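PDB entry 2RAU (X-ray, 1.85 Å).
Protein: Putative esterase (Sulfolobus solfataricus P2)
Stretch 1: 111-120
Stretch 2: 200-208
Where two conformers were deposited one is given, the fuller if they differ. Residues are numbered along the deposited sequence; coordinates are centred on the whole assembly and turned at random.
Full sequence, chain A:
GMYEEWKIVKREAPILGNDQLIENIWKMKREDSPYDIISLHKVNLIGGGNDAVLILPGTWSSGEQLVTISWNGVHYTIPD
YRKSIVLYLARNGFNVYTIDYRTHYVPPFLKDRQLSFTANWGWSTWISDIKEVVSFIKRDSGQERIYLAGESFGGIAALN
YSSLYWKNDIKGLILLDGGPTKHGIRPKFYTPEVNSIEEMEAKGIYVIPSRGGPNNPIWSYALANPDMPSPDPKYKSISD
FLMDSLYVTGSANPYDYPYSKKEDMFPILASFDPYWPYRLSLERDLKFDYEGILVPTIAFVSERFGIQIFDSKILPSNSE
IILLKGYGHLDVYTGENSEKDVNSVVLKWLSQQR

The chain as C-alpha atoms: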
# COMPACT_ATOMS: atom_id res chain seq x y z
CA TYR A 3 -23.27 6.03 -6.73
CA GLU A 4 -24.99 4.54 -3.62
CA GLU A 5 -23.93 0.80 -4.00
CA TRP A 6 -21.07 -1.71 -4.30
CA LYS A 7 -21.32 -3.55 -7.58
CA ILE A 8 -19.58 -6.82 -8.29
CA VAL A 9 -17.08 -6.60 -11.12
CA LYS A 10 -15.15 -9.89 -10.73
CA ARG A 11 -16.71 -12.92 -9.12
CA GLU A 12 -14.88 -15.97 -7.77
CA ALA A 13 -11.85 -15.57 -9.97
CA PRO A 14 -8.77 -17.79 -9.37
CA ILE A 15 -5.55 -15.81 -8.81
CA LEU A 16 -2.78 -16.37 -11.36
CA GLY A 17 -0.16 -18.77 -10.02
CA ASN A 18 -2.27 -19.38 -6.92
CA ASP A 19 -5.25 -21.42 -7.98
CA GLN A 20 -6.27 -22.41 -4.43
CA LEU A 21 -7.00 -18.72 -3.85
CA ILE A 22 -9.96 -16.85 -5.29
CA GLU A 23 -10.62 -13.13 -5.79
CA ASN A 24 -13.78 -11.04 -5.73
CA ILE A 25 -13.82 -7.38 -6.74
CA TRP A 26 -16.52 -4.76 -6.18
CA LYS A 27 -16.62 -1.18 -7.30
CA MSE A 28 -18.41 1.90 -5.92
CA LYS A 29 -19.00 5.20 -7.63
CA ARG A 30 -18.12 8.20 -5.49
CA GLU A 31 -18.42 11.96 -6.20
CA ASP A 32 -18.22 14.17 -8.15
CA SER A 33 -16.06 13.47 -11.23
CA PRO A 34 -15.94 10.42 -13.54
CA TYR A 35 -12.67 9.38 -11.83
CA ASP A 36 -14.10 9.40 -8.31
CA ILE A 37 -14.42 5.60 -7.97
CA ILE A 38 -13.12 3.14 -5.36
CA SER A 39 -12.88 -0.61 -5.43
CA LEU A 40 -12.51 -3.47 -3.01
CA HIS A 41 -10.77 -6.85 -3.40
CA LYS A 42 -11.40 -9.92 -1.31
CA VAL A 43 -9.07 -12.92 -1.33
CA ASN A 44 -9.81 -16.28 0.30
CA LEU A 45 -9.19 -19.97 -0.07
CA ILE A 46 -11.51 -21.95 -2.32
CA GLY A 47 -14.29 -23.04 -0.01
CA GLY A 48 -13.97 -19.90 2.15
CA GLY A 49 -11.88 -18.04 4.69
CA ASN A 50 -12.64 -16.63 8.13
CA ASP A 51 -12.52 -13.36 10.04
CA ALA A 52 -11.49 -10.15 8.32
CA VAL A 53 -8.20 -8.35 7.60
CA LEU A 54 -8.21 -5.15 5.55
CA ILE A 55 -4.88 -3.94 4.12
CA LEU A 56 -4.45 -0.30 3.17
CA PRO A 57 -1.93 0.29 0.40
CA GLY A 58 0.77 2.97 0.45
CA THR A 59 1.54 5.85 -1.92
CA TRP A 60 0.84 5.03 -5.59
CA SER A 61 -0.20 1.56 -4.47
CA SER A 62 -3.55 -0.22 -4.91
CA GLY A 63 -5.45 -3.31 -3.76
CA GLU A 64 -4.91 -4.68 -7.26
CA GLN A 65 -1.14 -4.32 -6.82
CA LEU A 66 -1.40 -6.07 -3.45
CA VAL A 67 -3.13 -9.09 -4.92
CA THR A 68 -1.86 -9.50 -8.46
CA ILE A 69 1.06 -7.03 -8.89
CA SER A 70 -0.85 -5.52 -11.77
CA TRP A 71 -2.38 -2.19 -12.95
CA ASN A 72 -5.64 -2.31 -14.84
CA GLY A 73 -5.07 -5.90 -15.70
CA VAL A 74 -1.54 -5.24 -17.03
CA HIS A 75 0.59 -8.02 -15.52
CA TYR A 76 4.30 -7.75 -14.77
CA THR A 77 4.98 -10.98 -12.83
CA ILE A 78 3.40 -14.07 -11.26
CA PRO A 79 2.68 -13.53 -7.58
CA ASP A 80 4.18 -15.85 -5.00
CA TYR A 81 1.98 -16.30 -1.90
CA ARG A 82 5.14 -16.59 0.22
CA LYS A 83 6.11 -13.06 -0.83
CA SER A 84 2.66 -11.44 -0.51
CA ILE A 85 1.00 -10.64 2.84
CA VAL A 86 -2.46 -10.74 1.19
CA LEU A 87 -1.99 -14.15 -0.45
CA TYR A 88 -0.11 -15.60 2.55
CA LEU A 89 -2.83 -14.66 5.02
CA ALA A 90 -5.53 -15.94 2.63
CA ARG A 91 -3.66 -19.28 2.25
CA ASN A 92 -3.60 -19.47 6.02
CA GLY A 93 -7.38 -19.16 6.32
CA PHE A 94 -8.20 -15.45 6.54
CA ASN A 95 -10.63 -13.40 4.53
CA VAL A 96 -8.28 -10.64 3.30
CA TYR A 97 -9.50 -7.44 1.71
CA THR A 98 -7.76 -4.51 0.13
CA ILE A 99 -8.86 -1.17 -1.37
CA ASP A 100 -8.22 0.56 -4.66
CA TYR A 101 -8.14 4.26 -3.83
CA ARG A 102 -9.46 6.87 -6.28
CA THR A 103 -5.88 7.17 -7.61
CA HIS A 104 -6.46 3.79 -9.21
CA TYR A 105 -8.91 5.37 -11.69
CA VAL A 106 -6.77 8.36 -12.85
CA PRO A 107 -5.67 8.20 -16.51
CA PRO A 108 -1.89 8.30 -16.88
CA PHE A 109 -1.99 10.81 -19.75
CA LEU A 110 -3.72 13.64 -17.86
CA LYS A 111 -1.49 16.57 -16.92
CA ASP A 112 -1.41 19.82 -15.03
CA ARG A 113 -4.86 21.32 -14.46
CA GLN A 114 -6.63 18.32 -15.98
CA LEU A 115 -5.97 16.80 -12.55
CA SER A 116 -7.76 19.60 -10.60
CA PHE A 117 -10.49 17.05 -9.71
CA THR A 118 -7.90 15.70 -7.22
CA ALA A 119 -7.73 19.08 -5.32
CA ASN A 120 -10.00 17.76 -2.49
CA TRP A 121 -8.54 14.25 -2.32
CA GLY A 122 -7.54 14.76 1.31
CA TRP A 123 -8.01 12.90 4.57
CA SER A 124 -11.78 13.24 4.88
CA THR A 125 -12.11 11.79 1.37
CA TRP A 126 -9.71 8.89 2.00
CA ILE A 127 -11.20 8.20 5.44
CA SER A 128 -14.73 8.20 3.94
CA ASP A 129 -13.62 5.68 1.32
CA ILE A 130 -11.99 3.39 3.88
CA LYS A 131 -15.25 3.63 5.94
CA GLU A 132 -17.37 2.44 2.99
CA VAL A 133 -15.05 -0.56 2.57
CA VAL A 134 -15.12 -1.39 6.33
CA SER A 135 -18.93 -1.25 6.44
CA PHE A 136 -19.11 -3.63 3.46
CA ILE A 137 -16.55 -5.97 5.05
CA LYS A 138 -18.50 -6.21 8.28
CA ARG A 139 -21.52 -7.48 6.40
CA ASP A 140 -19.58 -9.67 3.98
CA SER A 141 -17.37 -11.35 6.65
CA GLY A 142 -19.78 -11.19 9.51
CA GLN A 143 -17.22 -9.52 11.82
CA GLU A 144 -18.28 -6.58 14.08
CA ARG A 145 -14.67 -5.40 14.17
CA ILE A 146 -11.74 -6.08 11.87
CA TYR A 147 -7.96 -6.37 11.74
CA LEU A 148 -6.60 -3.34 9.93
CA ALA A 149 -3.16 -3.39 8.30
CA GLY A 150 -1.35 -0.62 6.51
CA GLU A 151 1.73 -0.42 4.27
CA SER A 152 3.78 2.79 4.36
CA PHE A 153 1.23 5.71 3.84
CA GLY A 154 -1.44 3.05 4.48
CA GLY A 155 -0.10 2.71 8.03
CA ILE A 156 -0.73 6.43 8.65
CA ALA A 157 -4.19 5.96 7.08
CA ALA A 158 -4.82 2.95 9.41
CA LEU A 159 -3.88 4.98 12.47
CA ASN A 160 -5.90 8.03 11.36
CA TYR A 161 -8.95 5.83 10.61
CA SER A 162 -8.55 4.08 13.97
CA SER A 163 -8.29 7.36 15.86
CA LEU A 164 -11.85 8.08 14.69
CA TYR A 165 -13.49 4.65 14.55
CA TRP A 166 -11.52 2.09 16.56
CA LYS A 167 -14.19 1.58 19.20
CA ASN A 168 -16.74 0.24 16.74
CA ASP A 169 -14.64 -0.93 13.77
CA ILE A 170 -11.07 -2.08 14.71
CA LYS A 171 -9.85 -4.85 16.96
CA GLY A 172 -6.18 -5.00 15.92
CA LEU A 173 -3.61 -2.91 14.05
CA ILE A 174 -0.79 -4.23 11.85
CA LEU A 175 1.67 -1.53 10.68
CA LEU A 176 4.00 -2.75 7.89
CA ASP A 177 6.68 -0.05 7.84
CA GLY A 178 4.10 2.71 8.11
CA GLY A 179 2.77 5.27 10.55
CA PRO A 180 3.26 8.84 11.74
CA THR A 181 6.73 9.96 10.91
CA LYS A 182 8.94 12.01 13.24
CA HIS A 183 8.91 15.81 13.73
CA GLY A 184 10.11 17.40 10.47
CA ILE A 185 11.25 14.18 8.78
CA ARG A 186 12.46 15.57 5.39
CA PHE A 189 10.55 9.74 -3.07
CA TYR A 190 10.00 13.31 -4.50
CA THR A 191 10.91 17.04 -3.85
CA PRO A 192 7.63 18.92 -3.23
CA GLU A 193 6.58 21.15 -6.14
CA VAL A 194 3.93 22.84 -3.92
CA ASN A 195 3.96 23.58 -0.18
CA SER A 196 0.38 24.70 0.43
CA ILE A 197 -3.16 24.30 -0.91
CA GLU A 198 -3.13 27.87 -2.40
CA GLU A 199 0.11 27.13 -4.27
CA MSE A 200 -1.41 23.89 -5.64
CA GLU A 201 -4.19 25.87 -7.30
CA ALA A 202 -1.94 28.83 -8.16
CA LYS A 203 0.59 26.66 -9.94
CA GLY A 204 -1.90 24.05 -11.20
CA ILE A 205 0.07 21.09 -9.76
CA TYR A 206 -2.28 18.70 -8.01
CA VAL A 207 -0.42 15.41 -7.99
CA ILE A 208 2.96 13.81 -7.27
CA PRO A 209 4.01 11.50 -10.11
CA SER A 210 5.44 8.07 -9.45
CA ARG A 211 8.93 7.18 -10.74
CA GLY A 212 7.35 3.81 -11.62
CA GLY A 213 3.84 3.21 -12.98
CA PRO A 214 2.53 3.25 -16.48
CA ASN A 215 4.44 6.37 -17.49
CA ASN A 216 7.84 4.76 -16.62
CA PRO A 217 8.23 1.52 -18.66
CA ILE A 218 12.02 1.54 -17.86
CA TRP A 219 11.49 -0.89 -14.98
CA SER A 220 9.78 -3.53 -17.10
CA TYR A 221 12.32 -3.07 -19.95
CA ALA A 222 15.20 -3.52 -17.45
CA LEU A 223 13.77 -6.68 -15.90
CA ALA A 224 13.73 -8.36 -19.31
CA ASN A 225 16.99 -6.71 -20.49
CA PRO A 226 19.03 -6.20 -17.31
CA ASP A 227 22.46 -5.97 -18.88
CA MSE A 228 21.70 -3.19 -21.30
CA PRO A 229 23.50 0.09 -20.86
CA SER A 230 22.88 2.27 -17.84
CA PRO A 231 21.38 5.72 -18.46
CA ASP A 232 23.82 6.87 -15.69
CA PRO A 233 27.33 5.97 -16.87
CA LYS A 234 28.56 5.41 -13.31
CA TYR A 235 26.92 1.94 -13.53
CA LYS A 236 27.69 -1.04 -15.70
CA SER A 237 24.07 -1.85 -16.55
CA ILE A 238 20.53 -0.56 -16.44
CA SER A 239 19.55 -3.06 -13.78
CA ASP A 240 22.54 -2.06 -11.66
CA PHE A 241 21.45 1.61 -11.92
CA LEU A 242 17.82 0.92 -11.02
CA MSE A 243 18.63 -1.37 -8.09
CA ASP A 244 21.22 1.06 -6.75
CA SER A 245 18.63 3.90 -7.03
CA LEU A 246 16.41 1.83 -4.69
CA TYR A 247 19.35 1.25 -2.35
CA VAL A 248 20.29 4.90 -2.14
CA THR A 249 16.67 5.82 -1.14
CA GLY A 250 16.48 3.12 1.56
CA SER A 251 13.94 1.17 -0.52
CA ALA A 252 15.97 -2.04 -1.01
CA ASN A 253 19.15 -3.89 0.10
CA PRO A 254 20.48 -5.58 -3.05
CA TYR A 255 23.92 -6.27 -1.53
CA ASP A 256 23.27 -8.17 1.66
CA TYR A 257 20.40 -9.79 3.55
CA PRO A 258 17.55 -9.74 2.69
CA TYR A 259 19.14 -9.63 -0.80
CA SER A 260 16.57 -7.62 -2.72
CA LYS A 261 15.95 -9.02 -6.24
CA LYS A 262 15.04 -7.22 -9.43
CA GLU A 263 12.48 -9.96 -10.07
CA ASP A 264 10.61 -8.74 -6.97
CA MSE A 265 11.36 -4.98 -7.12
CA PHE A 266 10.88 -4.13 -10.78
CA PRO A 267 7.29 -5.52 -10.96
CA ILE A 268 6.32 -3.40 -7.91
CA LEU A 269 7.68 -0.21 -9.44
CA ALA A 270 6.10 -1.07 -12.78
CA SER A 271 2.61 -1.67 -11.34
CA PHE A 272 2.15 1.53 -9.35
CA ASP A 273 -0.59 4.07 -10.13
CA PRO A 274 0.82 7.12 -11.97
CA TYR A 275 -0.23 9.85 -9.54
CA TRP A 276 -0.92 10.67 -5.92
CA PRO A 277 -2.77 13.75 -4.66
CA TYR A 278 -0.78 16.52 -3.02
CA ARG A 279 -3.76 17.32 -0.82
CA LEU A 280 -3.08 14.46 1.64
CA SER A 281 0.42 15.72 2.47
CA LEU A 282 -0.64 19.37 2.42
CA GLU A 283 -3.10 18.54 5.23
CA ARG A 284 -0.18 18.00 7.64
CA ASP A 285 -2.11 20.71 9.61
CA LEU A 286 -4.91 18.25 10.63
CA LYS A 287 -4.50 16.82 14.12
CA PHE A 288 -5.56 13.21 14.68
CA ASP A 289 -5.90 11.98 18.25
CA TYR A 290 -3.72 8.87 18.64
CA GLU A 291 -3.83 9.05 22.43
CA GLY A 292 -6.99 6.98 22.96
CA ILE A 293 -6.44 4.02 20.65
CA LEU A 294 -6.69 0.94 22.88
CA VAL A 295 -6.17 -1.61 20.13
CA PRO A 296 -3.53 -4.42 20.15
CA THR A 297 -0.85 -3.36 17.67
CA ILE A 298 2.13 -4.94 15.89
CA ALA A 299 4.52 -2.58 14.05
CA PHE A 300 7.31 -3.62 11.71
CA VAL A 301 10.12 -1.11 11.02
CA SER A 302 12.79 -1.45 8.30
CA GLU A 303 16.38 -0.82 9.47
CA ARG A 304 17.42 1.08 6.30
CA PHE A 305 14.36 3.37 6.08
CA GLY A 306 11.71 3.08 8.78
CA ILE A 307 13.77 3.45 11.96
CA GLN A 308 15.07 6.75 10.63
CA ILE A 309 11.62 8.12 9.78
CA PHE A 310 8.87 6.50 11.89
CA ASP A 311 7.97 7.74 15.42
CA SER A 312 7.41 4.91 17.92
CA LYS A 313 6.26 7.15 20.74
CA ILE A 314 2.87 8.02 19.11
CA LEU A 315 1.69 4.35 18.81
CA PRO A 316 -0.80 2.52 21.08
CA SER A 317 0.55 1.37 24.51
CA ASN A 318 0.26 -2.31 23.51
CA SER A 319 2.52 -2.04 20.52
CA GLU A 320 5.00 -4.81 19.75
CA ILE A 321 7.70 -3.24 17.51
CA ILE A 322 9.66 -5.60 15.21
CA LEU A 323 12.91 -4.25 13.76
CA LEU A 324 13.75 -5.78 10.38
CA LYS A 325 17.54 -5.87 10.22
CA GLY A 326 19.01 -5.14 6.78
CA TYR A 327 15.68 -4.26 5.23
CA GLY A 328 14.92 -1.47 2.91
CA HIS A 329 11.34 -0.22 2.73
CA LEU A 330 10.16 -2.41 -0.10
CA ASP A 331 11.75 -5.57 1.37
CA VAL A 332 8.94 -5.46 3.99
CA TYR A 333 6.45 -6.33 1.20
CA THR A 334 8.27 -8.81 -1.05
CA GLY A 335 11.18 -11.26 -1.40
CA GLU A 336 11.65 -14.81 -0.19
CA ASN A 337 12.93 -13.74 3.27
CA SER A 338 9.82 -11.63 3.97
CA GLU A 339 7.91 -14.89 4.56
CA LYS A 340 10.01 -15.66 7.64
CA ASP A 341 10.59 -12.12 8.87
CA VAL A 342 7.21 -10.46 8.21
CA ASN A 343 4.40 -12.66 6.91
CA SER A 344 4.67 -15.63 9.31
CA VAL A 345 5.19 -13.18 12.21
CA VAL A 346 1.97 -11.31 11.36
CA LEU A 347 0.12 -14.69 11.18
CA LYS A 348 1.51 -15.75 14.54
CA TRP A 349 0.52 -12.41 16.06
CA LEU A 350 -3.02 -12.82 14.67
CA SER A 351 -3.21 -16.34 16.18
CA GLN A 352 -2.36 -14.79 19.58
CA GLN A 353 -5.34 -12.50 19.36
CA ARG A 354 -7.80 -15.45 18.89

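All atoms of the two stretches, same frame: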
# COMPACT_ATOMS: atom_id res chain seq x y z
N LYS A 111 -2.57 15.72 -17.42
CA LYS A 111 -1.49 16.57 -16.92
C LYS A 111 -1.99 17.90 -16.40
O LYS A 111 -3.02 18.40 -16.80
CB LYS A 111 -0.47 16.86 -18.02
CG LYS A 111 -1.05 17.55 -19.19
N ASP A 112 -1.19 18.47 -15.51
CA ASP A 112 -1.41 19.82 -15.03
C ASP A 112 -2.82 20.05 -14.48
O ASP A 112 -3.22 19.36 -13.54
CB ASP A 112 -1.05 20.81 -16.15
CG ASP A 112 0.39 20.67 -16.62
OD1 ASP A 112 1.25 20.25 -15.82
OD2 ASP A 112 0.65 20.98 -17.80
N ARG A 113 -3.56 21.01 -15.02
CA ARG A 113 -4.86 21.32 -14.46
C ARG A 113 -5.96 20.34 -14.81
O ARG A 113 -7.05 20.43 -14.27
CB ARG A 113 -5.29 22.73 -14.82
CG ARG A 113 -4.40 23.77 -14.19
CD ARG A 113 -4.90 25.19 -14.49
NE ARG A 113 -3.96 26.15 -13.92
CZ ARG A 113 -3.94 26.52 -12.65
NH1 ARG A 113 -4.85 26.05 -11.81
NH2 ARG A 113 -3.01 27.36 -12.22
N GLN A 114 -5.67 19.40 -15.71
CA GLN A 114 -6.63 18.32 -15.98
C GLN A 114 -6.83 17.44 -14.76
O GLN A 114 -7.81 16.67 -14.69
CB GLN A 114 -6.16 17.46 -17.12
CG GLN A 114 -6.03 18.16 -18.46
CD GLN A 114 -5.49 17.22 -19.55
OE1 GLN A 114 -4.52 16.47 -19.37
NE2 GLN A 114 -6.12 17.28 -20.67
N LEU A 115 -5.92 17.56 -13.79
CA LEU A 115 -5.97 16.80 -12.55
C LEU A 115 -6.56 17.60 -11.35
O LEU A 115 -6.47 17.16 -10.19
CB LEU A 115 -4.55 16.31 -12.25
CG LEU A 115 -4.06 15.22 -13.25
CD1 LEU A 115 -2.60 15.27 -13.47
CD2 LEU A 115 -4.53 13.81 -12.88
N SER A 116 -7.22 18.72 -11.65
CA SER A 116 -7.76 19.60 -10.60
C SER A 116 -8.89 18.92 -9.83
O SER A 116 -9.15 19.29 -8.69
CB SER A 116 -8.20 20.93 -11.23
OG SER A 116 -9.33 20.72 -12.06
N PHE A 117 -9.49 17.85 -10.40
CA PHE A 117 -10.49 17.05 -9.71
C PHE A 117 -9.91 16.33 -8.48
O PHE A 117 -10.67 15.83 -7.64
CB PHE A 117 -11.17 16.05 -10.66
CG PHE A 117 -10.28 14.99 -11.20
CD1 PHE A 117 -10.04 13.82 -10.49
CD2 PHE A 117 -9.68 15.15 -12.44
CE1 PHE A 117 -9.17 12.83 -11.00
CE2 PHE A 117 -8.84 14.18 -12.95
CZ PHE A 117 -8.56 13.02 -12.23
N THR A 118 -8.57 16.26 -8.39
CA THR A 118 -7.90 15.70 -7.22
C THR A 118 -7.64 16.73 -6.09
O THR A 118 -7.12 16.37 -5.02
CB THR A 118 -6.57 15.05 -7.59
OG1 THR A 118 -5.59 16.06 -7.84
CG2 THR A 118 -6.70 14.11 -8.78
N ALA A 119 -8.03 17.99 -6.29
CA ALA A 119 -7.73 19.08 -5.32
C ALA A 119 -8.28 18.77 -3.90
O ALA A 119 -7.66 19.10 -2.90
CB ALA A 119 -8.27 20.41 -5.84
N ASN A 120 -9.43 18.11 -3.80
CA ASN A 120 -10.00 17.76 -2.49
C ASN A 120 -9.91 16.26 -2.20
O ASN A 120 -10.79 15.69 -1.55
CB ASN A 120 -11.45 18.26 -2.38
CG ASN A 120 -11.53 19.73 -2.53
OD1 ASN A 120 -11.12 20.46 -1.64
ND2 ASN A 120 -12.05 20.20 -3.67
N MSE A 200 -0.94 25.00 -4.79
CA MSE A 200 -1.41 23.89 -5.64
C MSE A 200 -2.33 24.45 -6.76
O MSE A 200 -2.15 24.19 -7.96
CB MSE A 200 -2.13 22.86 -4.74
CG MSE A 200 -2.42 21.59 -5.38
SE MSE A 200 -3.45 20.40 -4.27
CE MSE A 200 -4.88 21.60 -3.79
N GLU A 201 -3.26 25.29 -6.37
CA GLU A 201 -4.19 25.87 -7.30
C GLU A 201 -3.49 26.97 -8.09
O GLU A 201 -3.78 27.13 -9.27
CB GLU A 201 -5.39 26.46 -6.53
CG GLU A 201 -6.06 25.51 -5.50
CD GLU A 201 -7.04 24.49 -6.13
OE1 GLU A 201 -7.33 24.56 -7.37
OE2 GLU A 201 -7.53 23.62 -5.38
N ALA A 202 -2.60 27.73 -7.47
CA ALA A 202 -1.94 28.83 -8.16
C ALA A 202 -1.07 28.29 -9.27
O ALA A 202 -1.10 28.78 -10.40
CB ALA A 202 -1.12 29.64 -7.20
N LYS A 203 -0.28 27.28 -8.96
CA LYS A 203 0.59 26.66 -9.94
C LYS A 203 -0.06 25.59 -10.82
O LYS A 203 0.53 25.18 -11.82
CB LYS A 203 1.80 26.06 -9.23
CG LYS A 203 2.72 27.09 -8.57
CD LYS A 203 3.89 26.38 -7.90
CE LYS A 203 4.86 27.36 -7.25
NZ LYS A 203 5.99 26.61 -6.61
N GLY A 204 -1.23 25.09 -10.44
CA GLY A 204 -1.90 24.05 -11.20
C GLY A 204 -1.16 22.72 -11.15
O GLY A 204 -1.03 22.08 -12.17
N ILE A 205 -0.67 22.33 -9.97
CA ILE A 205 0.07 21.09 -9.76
C ILE A 205 -0.66 20.41 -8.64
O ILE A 205 -0.60 20.90 -7.51
CB ILE A 205 1.55 21.33 -9.33
CG1 ILE A 205 2.31 22.14 -10.40
CG2 ILE A 205 2.28 20.00 -9.06
CD1 ILE A 205 3.67 22.62 -9.94
N TYR A 206 -1.38 19.33 -8.95
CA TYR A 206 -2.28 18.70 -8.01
C TYR A 206 -1.83 17.37 -7.54
O TYR A 206 -2.34 16.91 -6.51
CB TYR A 206 -3.70 18.59 -8.61
CG TYR A 206 -4.34 19.91 -8.91
CD1 TYR A 206 -4.99 20.64 -7.90
CD2 TYR A 206 -4.30 20.46 -10.19
CE1 TYR A 206 -5.56 21.84 -8.15
CE2 TYR A 206 -4.85 21.70 -10.43
CZ TYR A 206 -5.47 22.37 -9.42
OH TYR A 206 -6.06 23.55 -9.67
N VAL A 207 -0.86 16.78 -8.23
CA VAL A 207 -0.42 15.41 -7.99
C VAL A 207 1.10 15.28 -7.97
O VAL A 207 1.81 16.11 -8.53
CB VAL A 207 -0.99 14.44 -9.04
CG1 VAL A 207 -2.54 14.32 -8.96
CG2 VAL A 207 -0.52 14.81 -10.47
N ILE A 208 1.57 14.23 -7.31
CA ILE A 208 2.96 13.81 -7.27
C ILE A 208 3.04 12.58 -8.20
O ILE A 208 2.33 11.61 -8.00
CB ILE A 208 3.42 13.35 -5.86
CG1 ILE A 208 3.02 14.36 -4.78
CG2 ILE A 208 4.95 13.02 -5.87
CD1 ILE A 208 2.92 13.77 -3.36
O HOH W 1 -1.48 18.39 -11.65
O HOH W 2 1.47 20.58 -13.33
O HOH W 3 -7.04 24.43 -12.19
O HOH W 4 -9.66 22.62 -8.01
O HOH W 5 -4.38 16.82 -4.49

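The guanidinium of Arg113 binds a carbonyl in the last turn of a helix and lies against the glycine that follows it. Both terminal nitrogens donate to one carbonyl: NH1 of Arg113 lies 3.0 Å from O of Glu201, and NH2 of Arg113 lies 3.1 Å from the same O. Carbonyls near the end of a helix often lack an amide partner further along, so a charged donor suits them. N of Gly204 sits over one face of the guanidinium, 3.4 Å from NH2 of Arg113; both are donors, so this is packing only. Gly204 has positive phi, which favours glycine. A CB here would point toward stretch 1 and come within 2.8 Å of CZ of Arg113, a clash.

Stretch 1 is largely a 3-10 segment. Stretch 2 runs from the helix through a turn into a strand. No direct backbone-to-backbone hydrogen bonds join them, but waters 1 and 5 bridge backbone atoms. Water 1 donates to O of Asp112 and accepts from N of Tyr206. Water 5 donates to O of Thr118 and O of Tyr206. Water 2 links the side-chain OD1 of Asp112 with O of Gly204.

Tyr206 has the largest area covered by the other stretch. Its ring lies against the 3-10 backbone. CA of Ser116 sits over the ring face, 3.5 Å from the centroid, in a CH-pi contact. CB of Ala119 is 3.8 Å from CE1 of Tyr206. The hydroxyl of Tyr206 donates to Glu201 within its own stretch, with OH 2.8 Å from OE1. Water 3 connects that hydroxyl to NH1 of Arg113.

CD1 of Leu115 meets CG2 of Val207 at 3.7 Å. CB of Ala119 is 4.1 Å from CE of Met200, a selenomethionine. OG1 of Thr118 donates to O of Leu115 within stretch 1, and its 3.3 Å approach to CB of Tyr206 is van der Waals packing.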